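Nucleoside diphosphate kinase (Encephalitozoon cuniculi, PDB 3MPD) probably catalyses the transfer of the ATP gamma phosphate to nucleoside diphosphates through a phosphorylated enzyme intermediate, supplying nucleoside triphosphates other than ATP. Local coordinates at residues S23-R28 and K115-G120. Numbering follows the deposited sequence.
Sequences SRIIQR and KNIIHG
Ile25 meets Ile117 and Ile118 with a different branch each, and its first torsion sorts them: at chi1 -75° CG2 lies anti to the backbone N, while CG1 lies anti to the carbonyl carbon and carries CD1 out as a separate prong. That prong reaches Ile117, whose CG2 is 3.6 Å from Ile25 CD1, the two side chains crossing at a slant. The shorter branch serves the next residue: Ile25 CG2 stands 3.8 Å from Ile118 CD1. Ile118 gets there extended to CD1, with CG1 anti to its backbone N, and it runs past Ile25 in the reverse direction. A gamma turn at Ile117 (phi 85°, psi -42°), closed by a weak hydrogen bond from Ile118 N to Asn116 O, is consistent with both residues pointing at the helix.

The backbones stay well apart, with 8.7 Å between Ile25 CA and Ile118 CA, and the link is made by methyl groups alone, burying 120 Å² in total. Ile105 of helix 105-109 also packs on both Ile117 and Ile118, and Ile12 of strand 7-12 packs on Ile25, so the cluster lies where helix 22-32, helix 105-109, strand 7-12 and the start of strand 118-120, an outermost strand of this chain's sheet, meet.

On the same short segment lie Asn116, a probable ATP-binding residue that accepts a hydrogen bond from Lys13 NZ at OD1, and His119, probably the residue phosphorylated during the reaction, whose NE2 is hydrogen-bonded to Glu130. The Ile118 carbonyl O accepts a hydrogen bond from Arg106 NH2. Chemically, then, the contact rests on van der Waals contact and burial of apolar surface among three buried isoleucines: it joins the helix to the backbone bearing these polar groups without touching the Asn116 or His119 side chains.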
loop_
_atom_site.group_PDB
_atom_site.type_symbol
_atom_site.label_atom_id
_atom_site.label_comp_id
_atom_site.label_asym_id
_atom_site.label_seq_id
_atom_site.Cartn_x
_atom_site.Cartn_y
_atom_site.Cartn_z
ATOM N N SER A 23 3.038 7.618 2.005
ATOM C CA SER A 23 2.985 7.323 3.459
ATOM C C SER A 23 2.133 8.336 4.210
ATOM O O SER A 23 1.435 7.969 5.151
ATOM C CB SER A 23 4.366 7.233 4.131
ATOM O OG SER A 23 5.003 8.496 4.138
ATOM N N ARG A 24 2.202 9.599 3.786
ATOM C CA ARG A 24 1.436 10.678 4.415
ATOM C C ARG A 24 -0.075 10.506 4.226
ATOM O O ARG A 24 -0.874 10.852 5.088
ATOM C CB ARG A 24 1.905 12.054 3.884
ATOM C CG ARG A 24 3.161 12.541 4.670
ATOM C CD ARG A 24 3.868 13.726 3.999
ATOM N NE ARG A 24 4.618 13.348 2.792
ATOM C CZ ARG A 24 5.363 14.206 2.066
ATOM N NH1 ARG A 24 5.458 15.495 2.426
ATOM N NH2 ARG A 24 6.025 13.786 0.985
ATOM N N ILE A 25 -0.459 10.028 3.062
ATOM C CA ILE A 25 -1.869 9.759 2.767
ATOM C C ILE A 25 -2.358 8.519 3.571
ATOM O O ILE A 25 -3.394 8.553 4.209
ATOM C CB ILE A 25 -2.035 9.541 1.253
ATOM C CG1 ILE A 25 -1.953 10.898 0.505
ATOM C CG2 ILE A 25 -3.342 8.790 0.945
ATOM C CD1 ILE A 25 -1.639 10.729 -1.009
ATOM N N ILE A 26 -1.615 7.437 3.539
ATOM C CA ILE A 26 -2.039 6.233 4.247
ATOM C C ILE A 26 -2.133 6.489 5.760
ATOM O O ILE A 26 -3.024 5.955 6.434
ATOM C CB ILE A 26 -1.093 5.057 3.914
ATOM C CG1 ILE A 26 -1.315 4.637 2.427
ATOM C CG2 ILE A 26 -1.330 3.867 4.899
ATOM C CD1 ILE A 26 -0.397 3.472 1.981
ATOM N N GLN A 27 -1.210 7.284 6.298
ATOM C CA GLN A 27 -1.272 7.655 7.721
ATOM C C GLN A 27 -2.646 8.207 8.122
ATOM O O GLN A 27 -3.136 7.877 9.214
ATOM C CB GLN A 27 -0.187 8.695 8.076
ATOM C CG GLN A 27 -0.117 9.089 9.564
ATOM C CD GLN A 27 0.925 10.251 9.834
ATOM O OE1 GLN A 27 1.867 10.453 9.084
ATOM N NE2 GLN A 27 0.713 10.989 10.883
ATOM N N ARG A 28 -3.250 9.054 7.276
ATOM C CA ARG A 28 -4.538 9.685 7.646
ATOM C C ARG A 28 -5.611 8.611 7.863
ATOM O O ARG A 28 -6.400 8.699 8.801
ATOM C CB ARG A 28 -5.049 10.695 6.614
ATOM C CG ARG A 28 -4.019 11.717 6.087
ATOM C CD ARG A 28 -3.606 12.650 7.194
ATOM N NE ARG A 28 -2.709 13.725 6.725
ATOM C CZ ARG A 28 -3.077 14.941 6.318
ATOM N NH1 ARG A 28 -4.352 15.286 6.246
ATOM N NH2 ARG A 28 -2.139 15.832 6.012
ATOM N N LYS A 115 -5.273 18.030 -10.093
ATOM C CA LYS A 115 -4.268 17.275 -9.362
ATOM C C LYS A 115 -4.538 17.372 -7.889
ATOM O O LYS A 115 -3.718 17.863 -7.103
ATOM C CB LYS A 115 -2.889 17.767 -9.769
ATOM C CG LYS A 115 -2.654 17.328 -11.216
ATOM C CD LYS A 115 -1.686 18.165 -11.919
ATOM C CE LYS A 115 -1.853 17.898 -13.425
ATOM N NZ LYS A 115 -0.580 17.402 -13.932
ATOM N N ASN A 116 -5.721 16.906 -7.515
ATOM C CA ASN A 116 -6.169 17.042 -6.142
ATOM C C ASN A 116 -5.904 15.739 -5.357
ATOM O O ASN A 116 -6.687 15.388 -4.515
ATOM C CB ASN A 116 -7.627 17.476 -6.093
ATOM C CG ASN A 116 -8.580 16.445 -6.678
ATOM O OD1 ASN A 116 -8.176 15.415 -7.243
ATOM N ND2 ASN A 116 -9.867 16.714 -6.521
ATOM N N ILE A 117 -4.816 15.047 -5.712
ATOM C CA ILE A 117 -4.067 14.083 -4.845
ATOM C C ILE A 117 -4.629 12.657 -4.835
ATOM O O ILE A 117 -3.869 11.678 -4.796
ATOM C CB ILE A 117 -3.948 14.567 -3.361
ATOM C CG1 ILE A 117 -3.432 16.017 -3.266
ATOM C CG2 ILE A 117 -3.085 13.597 -2.525
ATOM C CD1 ILE A 117 -2.040 16.230 -3.939
ATOM N N ILE A 118 -5.958 12.548 -4.778
ATOM C CA ILE A 118 -6.596 11.322 -4.330
ATOM C C ILE A 118 -8.058 11.320 -4.781
ATOM O O ILE A 118 -8.685 12.389 -4.974
ATOM C CB ILE A 118 -6.492 11.197 -2.739
ATOM C CG1 ILE A 118 -6.915 9.825 -2.218
ATOM C CG2 ILE A 118 -7.259 12.332 -2.030
ATOM C CD1 ILE A 118 -6.663 9.708 -0.640
ATOM N N HIS A 119 -8.592 10.125 -5.000
ATOM C CA HIS A 119 -10.010 9.950 -5.199
ATOM C C HIS A 119 -10.558 9.146 -4.034
ATOM O O HIS A 119 -9.941 8.148 -3.649
ATOM C CB HIS A 119 -10.244 9.124 -6.465
ATOM C CG HIS A 119 -11.618 8.547 -6.532
ATOM N ND1 HIS A 119 -12.698 9.257 -7.015
ATOM C CD2 HIS A 119 -12.099 7.341 -6.144
ATOM C CE1 HIS A 119 -13.785 8.514 -6.925
ATOM N NE2 HIS A 119 -13.446 7.343 -6.408
ATOM N N GLY A 120 -11.721 9.523 -3.488
ATOM C CA GLY A 120 -12.422 8.619 -2.563
ATOM C C GLY A 120 -13.870 8.505 -2.993
ATOM O O GLY A 120 -14.437 9.490 -3.467
#